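Local coordinates for ubiquitin domain-containing protein DSK2,putative (Plasmodium falciparum, PDB 6JL3) that probably binds proteasomal receptors through its ubiquitin-like domain and, as a shuttle factor, probably delivers ubiquitinated proteins to the proteasome, at residues A[23-28]-A[55-61]; A[30-34]-A[44-48]; A[5-11]-A[67-73]. All coordinates share one frame; numbering follows the deposited sequence.

Interaction 1. Residues A[23-28]-A[55-61]; sequences PDITVL and KDKESLT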
loop_
_atom_site.group_PDB
_atom_site.type_symbol
_atom_site.label_atom_id
_atom_site.label_comp_id
_atom_site.label_asym_id
_atom_site.label_seq_id
_atom_site.Cartn_x
_atom_site.Cartn_y
_atom_site.Cartn_z
ATOM N N PRO A 23 -10.396 -5.061 1.062
ATOM C CA PRO A 23 -10.351 -3.812 0.282
ATOM C C PRO A 23 -10.735 -2.564 1.057
ATOM O O PRO A 23 -10.472 -1.461 0.561
ATOM C CB PRO A 23 -11.321 -4.073 -0.881
ATOM C CG PRO A 23 -12.161 -5.217 -0.449
ATOM C CD PRO A 23 -11.313 -6.052 0.474
ATOM N N ASP A 24 -11.327 -2.688 2.246
ATOM C CA ASP A 24 -11.778 -1.523 2.998
ATOM C C ASP A 24 -10.874 -1.164 4.177
ATOM O O ASP A 24 -11.245 -0.305 4.981
ATOM C CB ASP A 24 -13.229 -1.693 3.457
ATOM C CG ASP A 24 -13.464 -2.973 4.237
ATOM O OD1 ASP A 24 -12.560 -3.834 4.300
ATOM O OD2 ASP A 24 -14.578 -3.113 4.785
ATOM N N ILE A 25 -9.697 -1.781 4.297
ATOM C CA ILE A 25 -8.756 -1.329 5.319
ATOM C C ILE A 25 -8.332 0.109 5.004
ATOM O O ILE A 25 -8.511 0.610 3.889
ATOM C CB ILE A 25 -7.537 -2.259 5.450
ATOM C CG1 ILE A 25 -6.694 -2.231 4.174
ATOM C CG2 ILE A 25 -7.982 -3.681 5.811
ATOM C CD1 ILE A 25 -5.368 -2.972 4.317
ATOM N N THR A 26 -7.758 0.776 5.998
ATOM C CA THR A 26 -7.287 2.134 5.761
ATOM C C THR A 26 -5.879 2.117 5.165
ATOM O O THR A 26 -5.161 1.108 5.205
ATOM C CB THR A 26 -7.246 2.938 7.055
ATOM O OG1 THR A 26 -6.283 2.333 7.934
ATOM C CG2 THR A 26 -8.619 2.997 7.697
ATOM N N VAL A 27 -5.470 3.277 4.644
ATOM C CA VAL A 27 -4.097 3.456 4.176
ATOM C C VAL A 27 -3.097 3.175 5.293
ATOM O O VAL A 27 -2.063 2.532 5.073
ATOM C CB VAL A 27 -3.938 4.870 3.591
ATOM C CG1 VAL A 27 -2.485 5.183 3.284
ATOM C CG2 VAL A 27 -4.811 5.008 2.353
ATOM N N LEU A 28 -3.385 3.646 6.507
ATOM C CA LEU A 28 -2.499 3.363 7.633
ATOM C C LEU A 28 -2.409 1.860 7.900
ATOM O O LEU A 28 -1.315 1.330 8.139
ATOM C CB LEU A 28 -2.960 4.120 8.877
ATOM C CG LEU A 28 -2.047 3.956 10.097
ATOM C CD1 LEU A 28 -0.621 4.417 9.810
ATOM C CD2 LEU A 28 -2.617 4.694 11.316
ATOM N N LYS A 55 -3.799 8.870 1.663
ATOM C CA LYS A 55 -3.945 9.509 2.971
ATOM C C LYS A 55 -4.288 8.494 4.061
ATOM O O LYS A 55 -5.257 7.736 3.934
ATOM C CB LYS A 55 -5.028 10.593 2.902
ATOM C CG LYS A 55 -4.701 11.768 1.968
ATOM C CD LYS A 55 -3.433 12.490 2.415
ATOM C CE LYS A 55 -3.003 13.601 1.456
ATOM N NZ LYS A 55 -3.970 14.735 1.429
ATOM N N ASP A 56 -3.537 8.557 5.167
ATOM C CA ASP A 56 -3.532 7.523 6.200
ATOM C C ASP A 56 -4.925 7.110 6.660
ATOM O O ASP A 56 -5.198 5.920 6.858
ATOM C CB ASP A 56 -2.794 8.040 7.442
ATOM C CG ASP A 56 -1.295 7.928 7.353
ATOM O OD1 ASP A 56 -0.793 7.342 6.379
ATOM O OD2 ASP A 56 -0.624 8.434 8.283
ATOM N N LYS A 57 -5.787 8.085 6.954
ATOM C CA LYS A 57 -7.050 7.780 7.627
ATOM C C LYS A 57 -8.115 7.236 6.688
ATOM O O LYS A 57 -9.183 6.831 7.158
ATOM C CB LYS A 57 -7.582 9.011 8.368
ATOM C CG LYS A 57 -6.692 9.411 9.532
ATOM C CD LYS A 57 -7.185 10.647 10.260
ATOM C CE LYS A 57 -6.379 10.869 11.531
ATOM N NZ LYS A 57 -6.920 11.988 12.351
ATOM N N GLU A 58 -7.848 7.182 5.391
ATOM C CA GLU A 58 -8.881 6.860 4.426
ATOM C C GLU A 58 -8.915 5.379 4.091
ATOM O O GLU A 58 -7.871 4.714 3.993
ATOM C CB GLU A 58 -8.676 7.662 3.142
ATOM C CG GLU A 58 -8.691 9.188 3.310
ATOM C CD GLU A 58 -10.022 9.784 3.809
ATOM O OE1 GLU A 58 -10.814 9.107 4.493
ATOM O OE2 GLU A 58 -10.261 10.973 3.520
ATOM N N SER A 59 -10.127 4.858 3.914
ATOM C CA SER A 59 -10.315 3.500 3.423
ATOM C C SER A 59 -9.858 3.397 1.974
ATOM O O SER A 59 -10.094 4.304 1.168
ATOM C CB SER A 59 -11.795 3.135 3.494
ATOM O OG SER A 59 -12.036 1.860 2.927
ATOM N N LEU A 60 -9.225 2.267 1.634
ATOM C CA LEU A 60 -8.746 2.072 0.271
ATOM C C LEU A 60 -9.882 2.092 -0.741
ATOM O O LEU A 60 -9.655 2.413 -1.914
ATOM C CB LEU A 60 -7.997 0.744 0.163
ATOM C CG LEU A 60 -6.731 0.593 1.001
ATOM C CD1 LEU A 60 -6.130 -0.789 0.760
ATOM C CD2 LEU A 60 -5.723 1.683 0.705
ATOM N N THR A 61 -11.096 1.731 -0.323
ATOM C CA THR A 61 -12.233 1.771 -1.240
ATOM C C THR A 61 -12.454 3.167 -1.806
ATOM O O THR A 61 -12.924 3.299 -2.936
ATOM C CB THR A 61 -13.491 1.256 -0.545
ATOM O OG1 THR A 61 -13.700 1.969 0.679
ATOM C CG2 THR A 61 -13.360 -0.228 -0.259
#
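T26 and S59 form a single backbone bridge, their CA atoms 4.1 Å apart, and most of what joins 23-28 to 55-61 is spread along the chain on both sides of that pair. Three backbone hydrogen bonds come first. L60 N donates to I25 O at 2.9 Å and 163°, and V27 N donates to E58 O; these two flank the bridge. The third runs from L28 N to D56 O at 2.9 Å, and here the donor lies in the carbonyl plane, on a lone pair. CA-H...O contacts reinforce the pairing, with T26 CA 3.2 Å from E58 O.

The apolar contacts lie on the inner side. L60 sends its two methyls to different partners: CD1 lies alongside I25 CG1 at 3.7 Å, the two side chains pointing the same way, while CD2 meets V27 CG2 at 3.8 Å. L30 on the helix meets both I25 and L60. V27 points at the other segment, and its CB and CG2 press on K55 O, the oxygen that also closes the type I turn K55-E58 by accepting from E58 N. At the outer end, T61 CG2 sits 3.2 Å from P23 O.

Among the polar side chains, T26 OG1 stands between its own N and carbonyl carbon (chi1 64°), a position from which it caps D29 N, and D56 OD1 makes a salt bridge with K31 NZ. S59 OG and T61 OG1 share a hydrogen bond; either could donate.

The result is a helix N-terminus, with T26 as N-cap, bound to the long loop after strand 52-53, as in the beta-grasp fold of ubiquitin, where the start of the central helix is tied to the corresponding loop.

Interaction 2. Residues A[30-34]-A[44-48]; sequences LKKIC and AQRII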
loop_
_atom_site.group_PDB
_atom_site.type_symbol
_atom_site.label_atom_id
_atom_site.label_comp_id
_atom_site.label_asym_id
_atom_site.label_seq_id
_atom_site.Cartn_x
_atom_site.Cartn_y
_atom_site.Cartn_z
ATOM N N LEU A 30 -2.684 -0.414 5.696
ATOM C CA LEU A 30 -1.857 -0.925 4.607
ATOM C C LEU A 30 -0.382 -0.627 4.840
ATOM O O LEU A 30 0.467 -1.475 4.554
ATOM C CB LEU A 30 -2.359 -0.341 3.288
ATOM C CG LEU A 30 -1.680 -0.851 2.023
ATOM C CD1 LEU A 30 -1.824 -2.362 1.912
ATOM C CD2 LEU A 30 -2.245 -0.162 0.790
ATOM N N LYS A 31 -0.049 0.553 5.372
ATOM C CA LYS A 31 1.338 0.842 5.723
ATOM C C LYS A 31 1.849 -0.123 6.790
ATOM O O LYS A 31 3.006 -0.558 6.745
ATOM C CB LYS A 31 1.482 2.281 6.209
ATOM C CG LYS A 31 1.318 3.331 5.125
ATOM C CD LYS A 31 1.498 4.739 5.678
ATOM C CE LYS A 31 1.505 5.758 4.555
ATOM N NZ LYS A 31 1.518 7.149 5.074
ATOM N N LYS A 32 1.014 -0.452 7.776
ATOM C CA LYS A 32 1.422 -1.415 8.796
ATOM C C LYS A 32 1.731 -2.769 8.169
ATOM O O LYS A 32 2.702 -3.434 8.556
ATOM C CB LYS A 32 0.359 -1.522 9.890
ATOM C CG LYS A 32 0.282 -0.269 10.749
ATOM C CD LYS A 32 -0.942 -0.254 11.640
ATOM C CE LYS A 32 -0.920 0.978 12.529
ATOM N NZ LYS A 32 -2.129 1.060 13.394
ATOM N N ILE A 33 0.928 -3.191 7.187
ATOM C CA ILE A 33 1.225 -4.409 6.443
ATOM C C ILE A 33 2.556 -4.270 5.709
ATOM O O ILE A 33 3.408 -5.166 5.749
ATOM C CB ILE A 33 0.072 -4.735 5.474
ATOM C CG1 ILE A 33 -1.187 -5.145 6.244
ATOM C CG2 ILE A 33 0.491 -5.832 4.500
ATOM C CD1 ILE A 33 -2.439 -5.231 5.379
ATOM N N CYS A 34 2.765 -3.143 5.028
ATOM C CA CYS A 34 4.001 -2.946 4.278
ATOM C C CYS A 34 5.217 -3.024 5.192
ATOM O O CYS A 34 6.257 -3.585 4.811
ATOM C CB CYS A 34 3.978 -1.606 3.547
ATOM S SG CYS A 34 2.909 -1.556 2.109
ATOM N N ALA A 44 7.798 6.670 7.653
ATOM C CA ALA A 44 8.605 7.067 6.502
ATOM C C ALA A 44 7.996 6.647 5.172
ATOM O O ALA A 44 8.513 7.032 4.119
ATOM C CB ALA A 44 10.008 6.463 6.598
ATOM N N GLN A 45 6.926 5.858 5.193
ATOM C CA GLN A 45 6.355 5.337 3.966
ATOM C C GLN A 45 5.459 6.350 3.280
ATOM O O GLN A 45 4.655 7.037 3.925
ATOM C CB GLN A 45 5.485 4.130 4.268
ATOM C CG GLN A 45 6.209 2.907 4.710
ATOM C CD GLN A 45 5.265 1.761 4.986
ATOM O OE1 GLN A 45 4.166 1.688 4.430
ATOM N NE2 GLN A 45 5.679 0.858 5.863
ATOM N N ARG A 46 5.545 6.384 1.954
ATOM C CA ARG A 46 4.565 7.082 1.127
ATOM C C ARG A 46 4.060 6.077 0.100
ATOM O O ARG A 46 4.859 5.506 -0.661
ATOM C CB ARG A 46 5.196 8.301 0.443
ATOM C CG ARG A 46 5.816 9.306 1.412
ATOM C CD ARG A 46 4.773 9.977 2.304
ATOM N NE ARG A 46 5.373 10.954 3.212
ATOM C CZ ARG A 46 5.757 10.693 4.455
ATOM N NH1 ARG A 46 5.608 9.480 4.966
ATOM N NH2 ARG A 46 6.292 11.653 5.197
ATOM N N ILE A 47 2.752 5.811 0.118
ATOM C CA ILE A 47 2.127 4.906 -0.839
ATOM C C ILE A 47 1.571 5.731 -1.990
ATOM O O ILE A 47 0.756 6.647 -1.781
ATOM C CB ILE A 47 1.049 4.033 -0.180
ATOM C CG1 ILE A 47 1.671 3.157 0.911
ATOM C CG2 ILE A 47 0.351 3.195 -1.248
ATOM C CD1 ILE A 47 0.684 2.275 1.656
ATOM N N ILE A 48 2.021 5.412 -3.206
ATOM C CA ILE A 48 1.689 6.157 -4.414
ATOM C C ILE A 48 0.779 5.285 -5.268
ATOM O O ILE A 48 1.133 4.152 -5.607
ATOM C CB ILE A 48 2.952 6.538 -5.213
ATOM C CG1 ILE A 48 4.041 7.116 -4.295
ATOM C CG2 ILE A 48 2.561 7.439 -6.392
ATOM C CD1 ILE A 48 3.665 8.328 -3.520
HETATM O O HOH W 1 1.068 7.519 1.776
#
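K31 and Q45 run past each other in opposite directions, each reaching for the backbone of the other. The Q45 chain leaves the strand extended beyond CG and lays its amide against the second half of the helix, at K31 and C34. Q45 NE2 donates to K31 O at 3.2 Å, a rather bent bond at 145° whose donor is tilted from the carbonyl plane; a second bond from NE2, to I40 O, fixes the rotation of the amide. Its other end, Q45 OE1, is turned onto carbon, with K31 CB 3.3 Å and C34 CB 3.4 Å away, so the buried amide is wedged against the helix surface.

Going the other way, the lysine keeps its CG beside the backbone N (chi1 -71°) and is extended from there to the tip, a shape that carries NZ across the strand to the neighbourhood of Q45 O. The bond from K31 NZ to Q45 O, 3.3 Å, is weak, as is the one to a water which also accepts from I47 N; the strong partner of NZ is D56, in a salt bridge. A largely buried lysine on the central helix, paired with an aspartate of the long loop, is familiar from ubiquitin itself, and the helix lies across the sheet in the same beta-grasp manner, its axis at 114° to strand 45-48.

On the far side of the strand from the helix, R46 curls back so that R46 NH1 donates to Q45 O at 2.8 Å, from above the carbonyl plane, and also to E43 O. Q45 O has one good donor and one weak one, and with K31 and R46 both close by it is probably polarised.

I47 meets the helix with one atom, CD1. Beside it the K31 chain passes in the opposite sense, K31 CG 3.7 Å from I47 CD1, and on another flank L30 crosses at an oblique angle, L30 CD2 3.9 Å from I47 CD1.

Interaction 3. Residues A[5-11]-A[67-73]; sequences INVSFKV and DGNTMHL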
loop_
_atom_site.group_PDB
_atom_site.type_symbol
_atom_site.label_atom_id
_atom_site.label_comp_id
_atom_site.label_asym_id
_atom_site.label_seq_id
_atom_site.Cartn_x
_atom_site.Cartn_y
_atom_site.Cartn_z
ATOM N N ILE A 5 -8.441 -9.176 -1.642
ATOM C CA ILE A 5 -7.935 -8.873 -2.970
ATOM C C ILE A 5 -6.412 -8.830 -2.878
ATOM O O ILE A 5 -5.839 -8.581 -1.818
ATOM C CB ILE A 5 -8.492 -7.534 -3.515
ATOM C CG1 ILE A 5 -8.016 -6.352 -2.664
ATOM C CG2 ILE A 5 -10.020 -7.577 -3.593
ATOM C CD1 ILE A 5 -8.193 -4.991 -3.347
ATOM N N ASN A 6 -5.756 -9.052 -4.010
ATOM C CA ASN A 6 -4.306 -8.946 -4.066
ATOM C C ASN A 6 -3.897 -7.548 -4.508
ATOM O O ASN A 6 -4.464 -6.986 -5.448
ATOM C CB ASN A 6 -3.724 -9.966 -5.048
ATOM C CG ASN A 6 -3.816 -11.383 -4.535
ATOM O OD1 ASN A 6 -3.458 -11.669 -3.391
ATOM N ND2 ASN A 6 -4.307 -12.280 -5.378
ATOM N N VAL A 7 -2.912 -6.989 -3.813
ATOM C CA VAL A 7 -2.276 -5.740 -4.201
ATOM C C VAL A 7 -0.771 -5.969 -4.208
ATOM O O VAL A 7 -0.211 -6.517 -3.250
ATOM C CB VAL A 7 -2.645 -4.582 -3.256
ATOM C CG1 VAL A 7 -1.904 -3.309 -3.642
ATOM C CG2 VAL A 7 -4.155 -4.365 -3.266
ATOM N N SER A 8 -0.125 -5.575 -5.298
ATOM C CA SER A 8 1.312 -5.702 -5.448
ATOM C C SER A 8 1.973 -4.357 -5.195
ATOM O O SER A 8 1.402 -3.302 -5.476
ATOM C CB SER A 8 1.659 -6.184 -6.854
ATOM O OG SER A 8 1.170 -7.491 -7.067
ATOM N N PHE A 9 3.190 -4.409 -4.667
ATOM C CA PHE A 9 3.977 -3.222 -4.391
ATOM C C PHE A 9 5.311 -3.288 -5.111
ATOM O O PHE A 9 5.998 -4.319 -5.085
ATOM C CB PHE A 9 4.229 -3.073 -2.899
ATOM C CG PHE A 9 3.029 -2.628 -2.166
ATOM C CD1 PHE A 9 2.108 -3.553 -1.722
ATOM C CD2 PHE A 9 2.784 -1.281 -1.969
ATOM C CE1 PHE A 9 0.981 -3.147 -1.072
ATOM C CE2 PHE A 9 1.659 -0.869 -1.313
ATOM C CZ PHE A 9 0.754 -1.803 -0.867
ATOM N N LYS A 10 5.667 -2.181 -5.749
ATOM C CA LYS A 10 7.010 -1.930 -6.245
ATOM C C LYS A 10 7.646 -0.931 -5.295
ATOM O O LYS A 10 7.125 0.182 -5.116
ATOM C CB LYS A 10 6.958 -1.387 -7.666
ATOM C CG LYS A 10 6.505 -2.438 -8.659
ATOM C CD LYS A 10 6.438 -1.891 -10.063
ATOM C CE LYS A 10 6.275 -3.001 -11.094
ATOM N NZ LYS A 10 6.384 -2.458 -12.481
ATOM N N VAL A 11 8.743 -1.344 -4.664
ATOM C CA VAL A 11 9.400 -0.582 -3.613
ATOM C C VAL A 11 10.766 -0.134 -4.106
ATOM O O VAL A 11 11.468 -0.889 -4.793
ATOM C CB VAL A 11 9.558 -1.451 -2.347
ATOM C CG1 VAL A 11 10.062 -0.620 -1.183
ATOM C CG2 VAL A 11 8.253 -2.159 -2.009
ATOM N N ASP A 67 -8.509 -5.751 -7.245
ATOM C CA ASP A 67 -7.714 -6.976 -7.221
ATOM C C ASP A 67 -6.715 -6.996 -8.366
ATOM O O ASP A 67 -7.091 -6.894 -9.539
ATOM C CB ASP A 67 -8.688 -8.150 -7.338
ATOM C CG ASP A 67 -8.080 -9.490 -6.991
ATOM O OD1 ASP A 67 -6.919 -9.555 -6.563
ATOM O OD2 ASP A 67 -8.792 -10.493 -7.164
ATOM N N GLY A 68 -5.437 -7.108 -8.014
ATOM C CA GLY A 68 -4.360 -7.141 -8.981
ATOM C C GLY A 68 -3.649 -5.821 -9.183
ATOM O O GLY A 68 -2.628 -5.793 -9.876
ATOM N N ASN A 69 -4.154 -4.732 -8.606
ATOM C CA ASN A 69 -3.508 -3.439 -8.773
ATOM C C ASN A 69 -2.092 -3.460 -8.201
ATOM O O ASN A 69 -1.785 -4.197 -7.259
ATOM C CB ASN A 69 -4.295 -2.328 -8.052
ATOM C CG ASN A 69 -5.556 -1.848 -8.793
ATOM O OD1 ASN A 69 -6.367 -1.128 -8.204
ATOM N ND2 ASN A 69 -5.719 -2.225 -10.057
ATOM N N THR A 70 -1.245 -2.603 -8.761
ATOM C CA THR A 70 0.098 -2.358 -8.262
ATOM C C THR A 70 0.181 -0.928 -7.743
ATOM O O THR A 70 -0.339 0.002 -8.361
ATOM C CB THR A 70 1.148 -2.583 -9.362
ATOM O OG1 THR A 70 1.086 -3.947 -9.801
ATOM C CG2 THR A 70 2.552 -2.277 -8.858
ATOM N N MET A 71 0.805 -0.769 -6.587
ATOM C CA MET A 71 1.115 0.524 -6.007
ATOM C C MET A 71 2.626 0.636 -5.868
ATOM O O MET A 71 3.351 -0.362 -5.904
ATOM C CB MET A 71 0.478 0.661 -4.624
ATOM C CG MET A 71 -1.020 0.427 -4.617
ATOM S SD MET A 71 -1.764 0.872 -3.042
ATOM C CE MET A 71 -3.487 0.507 -3.347
ATOM N N HIS A 72 3.105 1.862 -5.710
ATOM C CA HIS A 72 4.505 2.090 -5.407
ATOM C C HIS A 72 4.651 2.500 -3.955
ATOM O O HIS A 72 3.807 3.208 -3.403
ATOM C CB HIS A 72 5.118 3.155 -6.308
ATOM C CG HIS A 72 5.327 2.695 -7.707
ATOM N ND1 HIS A 72 4.294 2.573 -8.610
ATOM C CD2 HIS A 72 6.447 2.309 -8.362
ATOM C CE1 HIS A 72 4.769 2.147 -9.766
ATOM N NE2 HIS A 72 6.075 1.977 -9.642
ATOM N N LEU A 73 5.725 2.045 -3.343
ATOM C CA LEU A 73 6.085 2.414 -1.981
ATOM C C LEU A 73 7.450 3.081 -2.021
ATOM O O LEU A 73 8.430 2.483 -2.488
ATOM C CB LEU A 73 6.106 1.170 -1.095
ATOM C CG LEU A 73 6.447 1.403 0.367
ATOM C CD1 LEU A 73 5.415 2.278 1.038
ATOM C CD2 LEU A 73 6.558 0.055 1.058
#
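M71 meets F9 and V7 with successive atoms of one extended side chain. M71 CB, on the face of the sheet that looks toward the helix, sits 3.8 Å from F9 CE2, approaching the ring obliquely. Next, M71 CG, set beside the backbone N (chi1 -55°), turns toward V7 and comes within 4.0 Å of V7 CG1. M71 SD then makes a Met-aromatic contact with F9, 5.0 Å from the centroid of the F9 ring and 50° off the normal. M71 CE, at the end of the extended chain, lies 4.1 Å from V7 CG1. I47, F49, L30 and V65 pack around the rest of this side chain, and further along the same face V11 lies beside L73.

Under these side chains runs a regular parallel pairing. S8 O accepts from M71 N at 2.8 Å, and K10 takes over the pattern, its N bonding M71 O and its O receiving L73 N. Toward the start, S8 N reaches N69 O, and G68 N reaches N6 O. Beyond that point a side chain replaces the backbone: D67 OD1 accepts from N6 N at 2.9 Å and 168°, met from above the carboxylate plane. G68 takes a positive phi here, a backbone shape suited to glycine.

The other face carries S8 and T70, then K10 and H72, with K10 CB lying 3.8 Å from H72 CD2 and both side chains pointing the same way. S8 OG is hydrogen-bonded to T18 OG1 on the neighbouring strand.

Chemically the two faces differ sharply: sulfur, ring and methyls seal the interior, while hydroxyls, a lysine and an imidazole line the outside. In ubiquitin the corresponding outer face includes the recognition patch, so K10 and H72 probably lie near the surface offered to partners.

All three contacts belong to one small ubiquitin-family domain. Interaction 3 joins the first strand, 5-11, to the last, 70-75; within the span of chain it encloses lies interaction 1, and interaction 2 sits within that again. Interactions 1 and 2 have centres about 11 Å apart and share helix 27-35, touching through the D56-K31 salt bridge and the packing of L60 on L30. Interactions 2 and 3, also about 11 Å apart between centres, meet in the sheet, where strands 45-49 and 70-75 are neighbours, and in the core, where C34 packs on F9. Interactions 1 and 3, about 14 Å apart, touch through P23 and I5. Loop, helix and sheet thus close round a common interior.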